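Local coordinates for protein RNA-dependent RNA Polymerase (Bombyx mori cytoplasmic polyhedrosis virus, PDB 6TZ0) that transcribes and replicates the viral double-stranded RNA genome as an RNA-directed RNA polymerase, making plus strands conservatively and probably, after core assembly, complementary minus strands, at residues V229-F234 / A337-D341; I202-F206 / A238-Y242. All coordinates share one frame. Numbering follows the deposited sequence.

Interaction 1 (V229-F234 / A337-D341); sequences VAMNHF and AMTND
Helix 224-237, in its segment 229-234, packs its body against the C-terminal end of helix 325-339, within the helical N-terminal part of the polymerase; the second chain segment leaves helical geometry at Asn340 (phi/psi -91/147). The backbones come closest at Ala230 and Met338, with CA atoms 4.8 Å apart, a separation made possible by the small side chain of Ala230. Met338 carries the largest buried area, 94 Å². Its extended side chain (chi1 m, chi2 and chi3 t) reaches across Ala230 to Val229, placing Met338 CG 3.9 Å from Ala230 CB and Met338 SD 4.1 Å from Val229 CG1. Phe234 follows with 77 Å². In chi1 m its ring reaches the helix terminus, where Phe234 CZ lies 3.3 Å from Met338 O, 3.8 Å from Ala337 O and 3.5 Å from Asn340 O. Asp341 OD1 sits over a ring face, 4.4 Å from Phe234 CZ, its carboxylate held by Tyr242, Thr209 and a salt bridge to Lys246. His233, chi1 t, brings His233 CD2 to 3.7 Å from Met338 O; its ring also stacks on Phe311. With no hydrogen bond crossing between the segments, cohesion rests on van der Waals contact and on weakly polar approaches of aromatic carbons to C-terminal carbonyl oxygens.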
loop_
_atom_site.group_PDB
_atom_site.type_symbol
_atom_site.label_atom_id
_atom_site.label_comp_id
_atom_site.label_asym_id
_atom_site.label_seq_id
_atom_site.Cartn_x
_atom_site.Cartn_y
_atom_site.Cartn_z
ATOM N N VAL A 229 12.337 -30.816 20.072
ATOM C CA VAL A 229 13.330 -29.739 20.015
ATOM C C VAL A 229 12.666 -28.395 19.707
ATOM O O VAL A 229 12.972 -27.369 20.337
ATOM C CB VAL A 229 14.416 -30.086 18.978
ATOM C CG1 VAL A 229 15.418 -28.955 18.836
ATOM C CG2 VAL A 229 15.119 -31.367 19.357
ATOM N N ALA A 230 11.703 -28.400 18.778
ATOM C CA ALA A 230 10.981 -27.188 18.408
ATOM C C ALA A 230 10.169 -26.632 19.572
ATOM O O ALA A 230 10.256 -25.438 19.879
ATOM C CB ALA A 230 10.075 -27.473 17.213
ATOM N N MET A 231 9.389 -27.489 20.247
ATOM C CA MET A 231 8.550 -27.025 21.352
ATOM C C MET A 231 9.378 -26.569 22.550
ATOM O O MET A 231 9.000 -25.607 23.236
ATOM C CB MET A 231 7.569 -28.117 21.765
ATOM C CG MET A 231 6.484 -28.393 20.749
ATOM S SD MET A 231 5.495 -26.933 20.396
ATOM C CE MET A 231 4.686 -26.664 21.964
ATOM N N ASN A 232 10.514 -27.228 22.807
ATOM C CA ASN A 232 11.402 -26.773 23.872
ATOM C C ASN A 232 11.978 -25.401 23.558
ATOM O O ASN A 232 12.082 -24.548 24.449
ATOM C CB ASN A 232 12.544 -27.765 24.093
ATOM C CG ASN A 232 12.080 -29.084 24.648
ATOM O OD1 ASN A 232 11.126 -29.148 25.413
ATOM N ND2 ASN A 232 12.789 -30.144 24.303
ATOM N N HIS A 233 12.325 -25.157 22.289
ATOM C CA HIS A 233 12.842 -23.844 21.916
ATOM C C HIS A 233 11.765 -22.764 21.997
ATOM O O HIS A 233 12.054 -21.628 22.392
ATOM C CB HIS A 233 13.460 -23.901 20.519
ATOM C CG HIS A 233 14.040 -22.598 20.060
ATOM N ND1 HIS A 233 15.126 -22.012 20.674
ATOM C CD2 HIS A 233 13.709 -21.787 19.028
ATOM C CE1 HIS A 233 15.421 -20.883 20.058
ATOM N NE2 HIS A 233 14.580 -20.727 19.052
ATOM N N PHE A 234 10.519 -23.092 21.644
ATOM C CA PHE A 234 9.466 -22.080 21.733
ATOM C C PHE A 234 9.150 -21.728 23.183
ATOM O O PHE A 234 8.940 -20.552 23.507
ATOM C CB PHE A 234 8.187 -22.520 21.018
ATOM C CG PHE A 234 8.293 -22.554 19.519
ATOM C CD1 PHE A 234 8.618 -21.411 18.811
ATOM C CD2 PHE A 234 7.927 -23.683 18.811
ATOM C CE1 PHE A 234 8.686 -21.429 17.431
ATOM C CE2 PHE A 234 7.987 -23.705 17.430
ATOM C CZ PHE A 234 8.362 -22.575 16.742
ATOM N N ALA A 337 10.919 -24.517 10.440
ATOM C CA ALA A 337 9.809 -24.913 11.300
ATOM C C ALA A 337 10.115 -24.670 12.773
ATOM O O ALA A 337 9.195 -24.488 13.573
ATOM C CB ALA A 337 9.466 -26.380 11.069
ATOM N N MET A 338 11.392 -24.673 13.151
ATOM C CA MET A 338 11.753 -24.493 14.552
ATOM C C MET A 338 11.809 -23.033 14.971
ATOM O O MET A 338 11.642 -22.738 16.156
ATOM C CB MET A 338 13.098 -25.149 14.847
ATOM C CG MET A 338 13.041 -26.653 14.865
ATOM S SD MET A 338 14.632 -27.444 15.111
ATOM C CE MET A 338 14.150 -29.147 14.901
ATOM N N THR A 339 12.062 -22.109 14.050
ATOM C CA THR A 339 12.148 -20.702 14.424
ATOM C C THR A 339 10.896 -19.900 14.096
ATOM O O THR A 339 10.580 -18.948 14.809
ATOM C CB THR A 339 13.360 -20.046 13.759
ATOM O OG1 THR A 339 13.325 -20.290 12.351
ATOM C CG2 THR A 339 14.654 -20.578 14.335
ATOM N N ASN A 340 10.179 -20.242 13.030
ATOM C CA ASN A 340 8.944 -19.547 12.703
ATOM C C ASN A 340 7.767 -20.256 13.355
ATOM O O ASN A 340 7.747 -21.480 13.498
ATOM C CB ASN A 340 8.737 -19.462 11.188
ATOM C CG ASN A 340 7.625 -18.495 10.790
ATOM O OD1 ASN A 340 6.999 -17.858 11.633
ATOM N ND2 ASN A 340 7.380 -18.388 9.491
ATOM N N ASP A 341 6.771 -19.462 13.736
ATOM C CA ASP A 341 5.655 -19.925 14.544
ATOM C C ASP A 341 4.370 -20.100 13.752
ATOM O O ASP A 341 3.505 -20.875 14.167
ATOM C CB ASP A 341 5.394 -18.919 15.661
ATOM C CG ASP A 341 4.601 -19.490 16.802
ATOM O OD1 ASP A 341 4.365 -20.712 16.834
ATOM O OD2 ASP A 341 4.199 -18.700 17.675
#

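Interaction 2 (I202-F206 / A238-Y242)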
loop_
_atom_site.group_PDB
_atom_site.type_symbol
_atom_site.label_atom_id
_atom_site.label_comp_id
_atom_site.label_asym_id
_atom_site.label_seq_id
_atom_site.Cartn_x
_atom_site.Cartn_y
_atom_site.Cartn_z
ATOM N N ILE A 202 0.713 -15.629 27.953
ATOM C CA ILE A 202 1.014 -15.983 26.565
ATOM C C ILE A 202 0.510 -17.373 26.211
ATOM O O ILE A 202 0.653 -17.818 25.066
ATOM C CB ILE A 202 2.536 -15.802 26.387
ATOM C CG1 ILE A 202 2.935 -15.659 24.913
ATOM C CG2 ILE A 202 3.270 -16.960 27.034
ATOM C CD1 ILE A 202 2.295 -14.494 24.206
ATOM N N LEU A 203 -0.122 -18.053 27.159
ATOM C CA LEU A 203 -0.539 -19.438 26.963
ATOM C C LEU A 203 -1.612 -19.676 25.889
ATOM O O LEU A 203 -1.587 -20.765 25.292
ATOM C CB LEU A 203 -0.953 -19.986 28.336
ATOM C CG LEU A 203 -1.064 -21.471 28.684
ATOM C CD1 LEU A 203 -2.401 -22.052 28.338
ATOM C CD2 LEU A 203 0.046 -22.250 28.005
ATOM N N PRO A 204 -2.558 -18.764 25.584
ATOM C CA PRO A 204 -3.449 -19.049 24.436
ATOM C C PRO A 204 -2.809 -18.994 23.053
ATOM O O PRO A 204 -3.480 -19.341 22.076
ATOM C CB PRO A 204 -4.549 -17.993 24.581
ATOM C CG PRO A 204 -4.602 -17.727 25.988
ATOM C CD PRO A 204 -3.201 -17.771 26.469
ATOM N N THR A 205 -1.556 -18.559 22.919
ATOM C CA THR A 205 -0.911 -18.619 21.610
ATOM C C THR A 205 -0.290 -19.988 21.364
ATOM O O THR A 205 0.016 -20.352 20.222
ATOM C CB THR A 205 0.148 -17.529 21.484
ATOM O OG1 THR A 205 1.142 -17.713 22.496
ATOM C CG2 THR A 205 -0.479 -16.162 21.641
ATOM N N PHE A 206 -0.103 -20.771 22.423
ATOM C CA PHE A 206 0.548 -22.058 22.252
ATOM C C PHE A 206 -0.375 -23.121 21.705
ATOM O O PHE A 206 0.112 -24.153 21.243
ATOM C CB PHE A 206 1.168 -22.511 23.556
ATOM C CG PHE A 206 2.397 -21.780 23.866
ATOM C CD1 PHE A 206 3.578 -22.124 23.236
ATOM C CD2 PHE A 206 2.377 -20.707 24.723
ATOM C CE1 PHE A 206 4.719 -21.432 23.484
ATOM C CE2 PHE A 206 3.519 -20.013 24.977
ATOM C CZ PHE A 206 4.687 -20.379 24.352
ATOM N N ALA A 238 9.567 -18.187 25.162
ATOM C CA ALA A 238 8.467 -17.649 25.952
ATOM C C ALA A 238 8.790 -17.502 27.430
ATOM O O ALA A 238 7.917 -17.064 28.184
ATOM C CB ALA A 238 7.244 -18.539 25.815
ATOM N N LYS A 239 9.997 -17.890 27.853
ATOM C CA LYS A 239 10.406 -17.766 29.253
ATOM C C LYS A 239 10.341 -16.324 29.766
ATOM O O LYS A 239 9.984 -16.091 30.924
ATOM C CB LYS A 239 11.813 -18.337 29.410
ATOM C CG LYS A 239 12.320 -18.430 30.817
ATOM C CD LYS A 239 13.716 -19.016 30.836
ATOM C CE LYS A 239 13.671 -20.496 30.520
ATOM N NZ LYS A 239 15.004 -21.135 30.658
ATOM N N ASP A 240 10.676 -15.344 28.929
ATOM C CA ASP A 240 10.537 -13.941 29.313
ATOM C C ASP A 240 9.519 -13.208 28.449
ATOM O O ASP A 240 8.539 -12.671 28.972
ATOM C CB ASP A 240 11.903 -13.246 29.231
ATOM C CG ASP A 240 11.911 -11.856 29.852
ATOM O OD1 ASP A 240 10.900 -11.414 30.434
ATOM O OD2 ASP A 240 12.954 -11.184 29.746
ATOM N N SER A 241 9.729 -13.164 27.142
ATOM C CA SER A 241 8.808 -12.506 26.226
ATOM C C SER A 241 8.933 -13.229 24.901
ATOM O O SER A 241 10.015 -13.251 24.313
ATOM C CB SER A 241 9.127 -11.025 26.074
ATOM O OG SER A 241 8.231 -10.411 25.166
ATOM N N TYR A 242 7.830 -13.816 24.445
ATOM C CA TYR A 242 7.897 -14.813 23.384
ATOM C C TYR A 242 8.188 -14.181 22.029
ATOM O O TYR A 242 9.098 -14.622 21.315
ATOM C CB TYR A 242 6.593 -15.605 23.387
ATOM C CG TYR A 242 6.452 -16.677 22.347
ATOM C CD1 TYR A 242 7.354 -17.725 22.279
ATOM C CD2 TYR A 242 5.349 -16.706 21.512
ATOM C CE1 TYR A 242 7.209 -18.726 21.348
ATOM C CE2 TYR A 242 5.188 -17.707 20.585
ATOM C CZ TYR A 242 6.119 -18.716 20.511
ATOM O OH TYR A 242 5.965 -19.717 19.588
#
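Interaction 2 is a small buried apolar contact in the N-terminal region of the polymerase, between a type I beta turn, 202-205, in the loop leading into helix 206-218 and the connection (residues 238-242) between helices 224-237 and 242-248. The two backbones stay apart, the nearest CA atoms, those of Ile202 and Ala238, being 7.7 Å from each other, so side chains bridge the gap and bury 195 Å² in all. Tyr242 contributes most, 65 Å². One face of its ring receives Phe206 CE1, 4.3 Å from Tyr242 CE1; with centroids 5.1 Å apart and planes at 44°, the aromatic pair is oblique. Phe206 also presents its edge to Ala238, Phe206 CZ lying 3.5 Å from Ala238 CB. Ile202 fills the space beside both partners, with Ile202 CG1 4.0 Å from Tyr242 CB and Ile202 CG2 4.4 Å from Ala238 CB, and it also touches Leu104 and Thr106. The phenol oxygen of Tyr242 is hydrogen-bonded to Asp341, so the ring packs mainly on apolar neighbours while its hydroxyl is satisfied outside this contact. No hydrogen bond joins the two segments. Within the turn, Ile202 O accepts from Thr205 N at 3.2 Å and from Thr205 OG1 at 2.6 Å.

The two interactions lie on the same side of the chain's centre, their own centres 12 Å apart, and both are buried. Helix 224-237 connects them: interaction 1 uses its body, interaction 2 the loop that follows it. They also touch directly, since Asp341 OD2 lies 2.8 Å from Tyr242 OH, a probable hydrogen bond, and Phe234 CD1 packs 3.2 Å from Tyr242 OH. Asp341 also forms a salt bridge with Lys246 and a hydrogen bond with Thr209, drawing in helices 242-248 and 206-218. Interaction 1 is the larger, 321 against 195 Å², and combines apolar Met338 packing with aromatic carbons against main-chain oxygens; interaction 2 depends on side-chain contacts between separated loops.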